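Local coordinates for aminopeptidase-like protein (Chaetomium thermophilum, PDB 5JM6) that probably acts as a zinc-dependent metalloaminopeptidase of the M18 family, assembling as a dodecamer linked to the Cvt pathway of selective autophagy, at residues D73-K78 against A313-L318; K263-Q268 against L278-E283. All coordinates share one frame; numbering follows the deposited sequence.

Interaction 1 of 2, residues D73-K78 against A313-L318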
loop_
_atom_site.group_PDB
_atom_site.type_symbol
_atom_site.label_atom_id
_atom_site.label_comp_id
_atom_site.label_asym_id
_atom_site.label_seq_id
_atom_site.Cartn_x
_atom_site.Cartn_y
_atom_site.Cartn_z
ATOM N N ASP A 73 8.448 -41.788 -36.417
ATOM C CA ASP A 73 9.321 -42.838 -36.927
ATOM C C ASP A 73 9.019 -44.177 -36.252
ATOM O O ASP A 73 9.090 -45.229 -36.884
ATOM C CB ASP A 73 10.790 -42.462 -36.728
ATOM C CG ASP A 73 11.736 -43.473 -37.340
ATOM O OD1 ASP A 73 11.765 -43.578 -38.585
ATOM O OD2 ASP A 73 12.452 -44.158 -36.581
ATOM N N TYR A 74 8.675 -44.123 -34.968
ATOM C CA TYR A 74 8.303 -45.311 -34.203
ATOM C C TYR A 74 7.010 -45.915 -34.738
ATOM O O TYR A 74 6.921 -47.121 -34.965
ATOM C CB TYR A 74 8.161 -44.954 -32.719
ATOM C CG TYR A 74 7.525 -46.008 -31.828
ATOM C CD1 TYR A 74 6.142 -46.103 -31.701
ATOM C CD2 TYR A 74 8.308 -46.879 -31.081
ATOM C CE1 TYR A 74 5.560 -47.053 -30.880
ATOM C CE2 TYR A 74 7.734 -47.830 -30.254
ATOM C CZ TYR A 74 6.360 -47.912 -30.156
ATOM O OH TYR A 74 5.784 -48.856 -29.334
ATOM N N CYS A 75 6.007 -45.066 -34.925
ATOM C CA CYS A 75 4.720 -45.506 -35.443
ATOM C C CYS A 75 4.860 -46.021 -36.866
ATOM O O CYS A 75 4.224 -47.002 -37.247
ATOM C CB CYS A 75 3.705 -44.364 -35.395
ATOM S SG CYS A 75 3.383 -43.737 -33.736
ATOM N N LYS A 76 5.703 -45.356 -37.644
ATOM C CA LYS A 76 5.858 -45.695 -39.048
ATOM C C LYS A 76 6.495 -47.077 -39.207
ATOM O O LYS A 76 6.110 -47.841 -40.090
ATOM C CB LYS A 76 6.685 -44.623 -39.764
ATOM C CG LYS A 76 6.806 -44.829 -41.256
ATOM C CD LYS A 76 7.556 -43.694 -41.934
ATOM C CE LYS A 76 7.767 -44.021 -43.405
ATOM N NZ LYS A 76 8.552 -42.995 -44.142
ATOM N N GLN A 77 7.443 -47.411 -38.336
ATOM C CA GLN A 77 8.092 -48.719 -38.403
ATOM C C GLN A 77 7.174 -49.847 -37.939
ATOM O O GLN A 77 7.261 -50.963 -38.444
ATOM C CB GLN A 77 9.379 -48.740 -37.575
ATOM C CG GLN A 77 10.464 -47.790 -38.053
ATOM C CD GLN A 77 11.736 -47.916 -37.236
ATOM O OE1 GLN A 77 11.859 -48.807 -36.394
ATOM N NE2 GLN A 77 12.689 -47.024 -37.478
ATOM N N LYS A 78 6.298 -49.573 -36.979
ATOM C CA LYS A 78 5.383 -50.609 -36.519
ATOM C C LYS A 78 4.227 -50.793 -37.500
ATOM O O LYS A 78 3.755 -51.910 -37.704
ATOM C CB LYS A 78 4.864 -50.295 -35.116
ATOM C CG LYS A 78 5.974 -50.158 -34.085
ATOM C CD LYS A 78 5.487 -50.516 -32.693
ATOM C CE LYS A 78 6.540 -51.303 -31.931
ATOM N NZ LYS A 78 6.048 -51.711 -30.587
ATOM N N ALA A 313 -1.573 -45.108 -26.777
ATOM C CA ALA A 313 -2.648 -46.059 -26.515
ATOM C C ALA A 313 -3.619 -46.124 -27.690
ATOM O O ALA A 313 -4.128 -47.193 -28.026
ATOM C CB ALA A 313 -3.382 -45.694 -25.235
ATOM N N ALA A 314 -3.872 -44.975 -28.311
ATOM C CA ALA A 314 -4.727 -44.919 -29.493
ATOM C C ALA A 314 -4.084 -45.680 -30.646
ATOM O O ALA A 314 -4.736 -46.481 -31.315
ATOM C CB ALA A 314 -4.998 -43.477 -29.888
ATOM N N PHE A 315 -2.798 -45.421 -30.865
ATOM C CA PHE A 315 -2.026 -46.112 -31.890
ATOM C C PHE A 315 -2.070 -47.625 -31.684
ATOM O O PHE A 315 -2.339 -48.376 -32.622
ATOM C CB PHE A 315 -0.579 -45.607 -31.886
ATOM C CG PHE A 315 0.330 -46.329 -32.842
ATOM C CD1 PHE A 315 0.306 -46.044 -34.198
ATOM C CD2 PHE A 315 1.228 -47.276 -32.379
ATOM C CE1 PHE A 315 1.149 -46.704 -35.074
ATOM C CE2 PHE A 315 2.076 -47.934 -33.249
ATOM C CZ PHE A 315 2.035 -47.650 -34.599
ATOM N N MET A 316 -1.822 -48.068 -30.454
ATOM C CA MET A 316 -1.830 -49.496 -30.150
ATOM C C MET A 316 -3.223 -50.096 -30.318
ATOM O O MET A 316 -3.357 -51.255 -30.709
ATOM C CB MET A 316 -1.315 -49.760 -28.731
ATOM C CG MET A 316 0.167 -49.465 -28.525
ATOM S SD MET A 316 1.287 -50.495 -29.501
ATOM C CE MET A 316 1.048 -52.101 -28.742
ATOM N N ALA A 317 -4.256 -49.312 -30.027
ATOM C CA ALA A 317 -5.625 -49.774 -30.225
ATOM C C ALA A 317 -5.877 -50.093 -31.693
ATOM O O ALA A 317 -6.488 -51.110 -32.018
ATOM C CB ALA A 317 -6.613 -48.743 -29.732
ATOM N N LEU A 318 -5.399 -49.223 -32.580
ATOM C CA LEU A 318 -5.537 -49.463 -34.010
ATOM C C LEU A 318 -4.822 -50.750 -34.411
ATOM O O LEU A 318 -5.388 -51.585 -35.115
ATOM C CB LEU A 318 -4.994 -48.284 -34.818
ATOM C CG LEU A 318 -5.241 -48.367 -36.325
ATOM C CD1 LEU A 318 -6.732 -48.461 -36.612
ATOM C CD2 LEU A 318 -4.633 -47.173 -37.037
#
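Phe-315 reaches from helix 305-320 to helix 68-81 and carries most of the contact from its side, meeting Tyr-74, Cys-75 and Lys-78. The short helical segments run almost parallel, at 7°, with their axes 11.7 Å apart, and the case illustrates how a large aromatic side chain can do most of the bridging across such a wide spacing. With CG anti to the backbone N (chi1 176°), the Phe-315 ring extends straight across the gap. Packing is closest at Cys-75, whose SG sits over one face, 3.9 Å from the centroid of the Phe-315 ring and 13° off its normal, a sulfur-aromatic contact. Cys-75 CB adds an approach of 3.5 Å to Phe-315 CE1. One helical turn on, Lys-78 CB meets the edge of the ring in its plane, 3.9 Å from Phe-315 CZ. Toward the more exposed part of the contact the packing is looser: Tyr-74 CE1 approaches the ring obliquely, 4.3 Å from Phe-315 CE2. Here the partly exposed Tyr-74 and Lys-78 turn polar ends to each other, Lys-78 NZ donating to Tyr-74 OH at 3.1 Å, while the same hydroxyl is also hydrogen-bonded to Trp-312 NE1. A leucine in place of Phe-315 would probably open a gap between the helices and leave the Cys-75 sulfur without its aromatic partner. Beyond the contact, Ala-314 and Leu-318 place helix 305-320 against strand 330-336 of the large mixed sheet, and Ala-313, Met-316 and Ala-317 pack on helix 495-514, so that helix 305-320 lies on the sheet with helices 68-81 and 495-514 as its neighbours.

Interaction 2 of 2, residues K263-Q268 against L278-E283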
loop_
_atom_site.group_PDB
_atom_site.type_symbol
_atom_site.label_atom_id
_atom_site.label_comp_id
_atom_site.label_asym_id
_atom_site.label_seq_id
_atom_site.Cartn_x
_atom_site.Cartn_y
_atom_site.Cartn_z
ATOM N N LYS A 263 30.346 -31.570 -33.916
ATOM C CA LYS A 263 31.186 -32.753 -34.084
ATOM C C LYS A 263 30.516 -33.987 -33.501
ATOM O O LYS A 263 30.627 -35.082 -34.053
ATOM C CB LYS A 263 32.552 -32.568 -33.426
ATOM C CG LYS A 263 33.382 -31.418 -33.949
ATOM C CD LYS A 263 34.715 -31.388 -33.222
ATOM C CE LYS A 263 35.125 -29.974 -32.863
ATOM N NZ LYS A 263 36.227 -29.960 -31.861
ATOM N N LEU A 264 29.829 -33.809 -32.377
ATOM C CA LEU A 264 29.141 -34.920 -31.740
ATOM C C LEU A 264 28.022 -35.413 -32.648
ATOM O O LEU A 264 27.867 -36.612 -32.855
ATOM C CB LEU A 264 28.595 -34.511 -30.370
ATOM C CG LEU A 264 28.334 -35.660 -29.393
ATOM C CD1 LEU A 264 29.625 -36.411 -29.111
ATOM C CD2 LEU A 264 27.721 -35.148 -28.099
ATOM N N ILE A 265 27.262 -34.477 -33.212
ATOM C CA ILE A 265 26.173 -34.821 -34.119
ATOM C C ILE A 265 26.691 -35.470 -35.409
ATOM O O ILE A 265 26.082 -36.412 -35.917
ATOM C CB ILE A 265 25.319 -33.575 -34.463
ATOM C CG1 ILE A 265 24.619 -33.041 -33.208
ATOM C CG2 ILE A 265 24.299 -33.891 -35.548
ATOM C CD1 ILE A 265 23.753 -34.061 -32.494
ATOM N N LEU A 266 27.819 -34.988 -35.930
ATOM C CA LEU A 266 28.364 -35.541 -37.173
ATOM C C LEU A 266 28.802 -36.997 -37.025
ATOM O O LEU A 266 28.658 -37.784 -37.959
ATOM C CB LEU A 266 29.550 -34.714 -37.678
ATOM C CG LEU A 266 29.342 -33.353 -38.346
ATOM C CD1 LEU A 266 30.658 -32.595 -38.363
ATOM C CD2 LEU A 266 28.803 -33.506 -39.760
ATOM N N SER A 267 29.350 -37.355 -35.868
ATOM C CA SER A 267 29.796 -38.728 -35.662
ATOM C C SER A 267 28.596 -39.667 -35.570
ATOM O O SER A 267 28.628 -40.772 -36.109
ATOM C CB SER A 267 30.662 -38.846 -34.406
ATOM O OG SER A 267 29.877 -39.158 -33.269
ATOM N N GLN A 268 27.540 -39.217 -34.894
ATOM C CA GLN A 268 26.316 -40.007 -34.760
ATOM C C GLN A 268 25.716 -40.330 -36.120
ATOM O O GLN A 268 25.114 -41.385 -36.311
ATOM C CB GLN A 268 25.274 -39.269 -33.918
ATOM C CG GLN A 268 25.764 -38.786 -32.573
ATOM C CD GLN A 268 25.561 -39.801 -31.473
ATOM O OE1 GLN A 268 24.649 -40.626 -31.534
ATOM N NE2 GLN A 268 26.408 -39.745 -30.454
ATOM N N LEU A 278 22.869 -28.600 -43.282
ATOM C CA LEU A 278 22.215 -27.370 -43.714
ATOM C C LEU A 278 21.469 -26.703 -42.561
ATOM O O LEU A 278 21.351 -25.477 -42.507
ATOM C CB LEU A 278 21.256 -27.657 -44.874
ATOM C CG LEU A 278 21.803 -28.507 -46.029
ATOM C CD1 LEU A 278 20.724 -28.774 -47.068
ATOM C CD2 LEU A 278 23.016 -27.855 -46.679
ATOM N N ASN A 279 20.984 -27.528 -41.639
ATOM C CA ASN A 279 20.199 -27.086 -40.494
ATOM C C ASN A 279 19.891 -28.293 -39.625
ATOM O O ASN A 279 20.135 -29.430 -40.027
ATOM C CB ASN A 279 18.896 -26.412 -40.939
ATOM C CG ASN A 279 18.550 -25.197 -40.101
ATOM O OD1 ASN A 279 18.189 -25.315 -38.930
ATOM N ND2 ASN A 279 18.650 -24.017 -40.704
ATOM N N TRP A 280 19.373 -28.053 -38.428
ATOM C CA TRP A 280 18.819 -29.140 -37.640
ATOM C C TRP A 280 17.720 -28.629 -36.725
ATOM O O TRP A 280 17.631 -27.433 -36.447
ATOM C CB TRP A 280 19.901 -29.868 -36.827
ATOM C CG TRP A 280 20.680 -29.038 -35.832
ATOM C CD1 TRP A 280 20.201 -28.048 -35.022
ATOM C CD2 TRP A 280 22.060 -29.204 -35.482
ATOM N NE1 TRP A 280 21.206 -27.556 -34.227
ATOM C CE2 TRP A 280 22.357 -28.253 -34.487
ATOM C CE3 TRP A 280 23.076 -30.055 -35.927
ATOM C CZ2 TRP A 280 23.626 -28.131 -33.928
ATOM C CZ3 TRP A 280 24.337 -29.927 -35.372
ATOM C CH2 TRP A 280 24.600 -28.972 -34.384
ATOM N N GLU A 281 16.857 -29.539 -36.297
ATOM C CA GLU A 281 15.849 -29.211 -35.312
ATOM C C GLU A 281 16.111 -30.054 -34.076
ATOM O O GLU A 281 15.806 -31.244 -34.055
ATOM C CB GLU A 281 14.455 -29.470 -35.881
ATOM C CG GLU A 281 13.477 -28.332 -35.690
ATOM C CD GLU A 281 12.244 -28.483 -36.557
ATOM O OE1 GLU A 281 11.123 -28.350 -36.026
ATOM O OE2 GLU A 281 12.397 -28.730 -37.773
ATOM N N LEU A 282 16.645 -29.427 -33.035
ATOM C CA LEU A 282 17.056 -30.157 -31.846
ATOM C C LEU A 282 16.424 -29.550 -30.609
ATOM O O LEU A 282 16.227 -28.337 -30.529
ATOM C CB LEU A 282 18.582 -30.170 -31.711
ATOM C CG LEU A 282 19.380 -30.793 -32.861
ATOM C CD1 LEU A 282 20.871 -30.639 -32.624
ATOM C CD2 LEU A 282 19.024 -32.257 -33.026
ATOM N N GLU A 283 16.098 -30.404 -29.648
ATOM C CA GLU A 283 15.501 -29.958 -28.401
ATOM C C GLU A 283 16.164 -30.649 -27.222
ATOM O O GLU A 283 16.877 -31.639 -27.388
ATOM C CB GLU A 283 13.996 -30.229 -28.400
ATOM C CG GLU A 283 13.638 -31.680 -28.670
ATOM C CD GLU A 283 12.157 -31.881 -28.920
ATOM O OE1 GLU A 283 11.608 -31.209 -29.817
ATOM O OE2 GLU A 283 11.544 -32.712 -28.217
#
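Ile-265 presses its branched side chain on the far corner of the Trp-280 indole. Three of its carbons gather about Trp-280 CZ3, with Ile-265 CG1 nearest at 3.8 Å, and Ile-265 CG2 also lies 4.0 Å from Trp-280 CE3. The isoleucine torsion explains this grip: CG1 stands anti to the carbonyl carbon (chi1 -65°) and CG2 anti to the backbone N, which brings both branches to the indole. With CG between the backbone N and the carbonyl carbon (chi1 60°), the indole of Trp-280 lies where Leu-282 can cover its face and Ile-265 can reach its CZ3 corner. Two residues along the strand, Leu-282 points its side chain to the same side and sets CD1 3.3 Å above the indole plane, over its centre; Ile-265 CD1 approaches that methyl more loosely, at 4.5 Å. Phe-253 meets the indole edge-to-face, and Val-180 and Val-195 of neighbouring strands add to the apolar layer under the helix. On the strand's other side, Glu-281 pairs with Arg-179 and bonds Ser-430 of a second subunit. The pattern is that of a helix covering one face of an antiparallel sheet, here probably in the smaller domain that serves oligomerisation in M18 aminopeptidases.

Overall arrangement
The two contacts lie in different parts of the fold, though all four segments belong to the M18 peptidase region. Their centres are 26 Å apart and their nearest atoms about 13 Å, so they do not touch. Along the chain the order is 73-78, 263-268, 278-283, 313-318: interaction 2 is nested inside the long loop closed by interaction 1. The latter lies 11 Å from the chain's centre; the first turn of helix 305-320 carries Asp-306, which binds both zinc ions. Interaction 2 places helix 259-268 on strand 277-286 of the six-stranded antiparallel sheet, its centre about 22 Å from that of the chain. Interaction 1 thus lies in the part that carries the metal site, interaction 2 in one bordering neighbouring subunits.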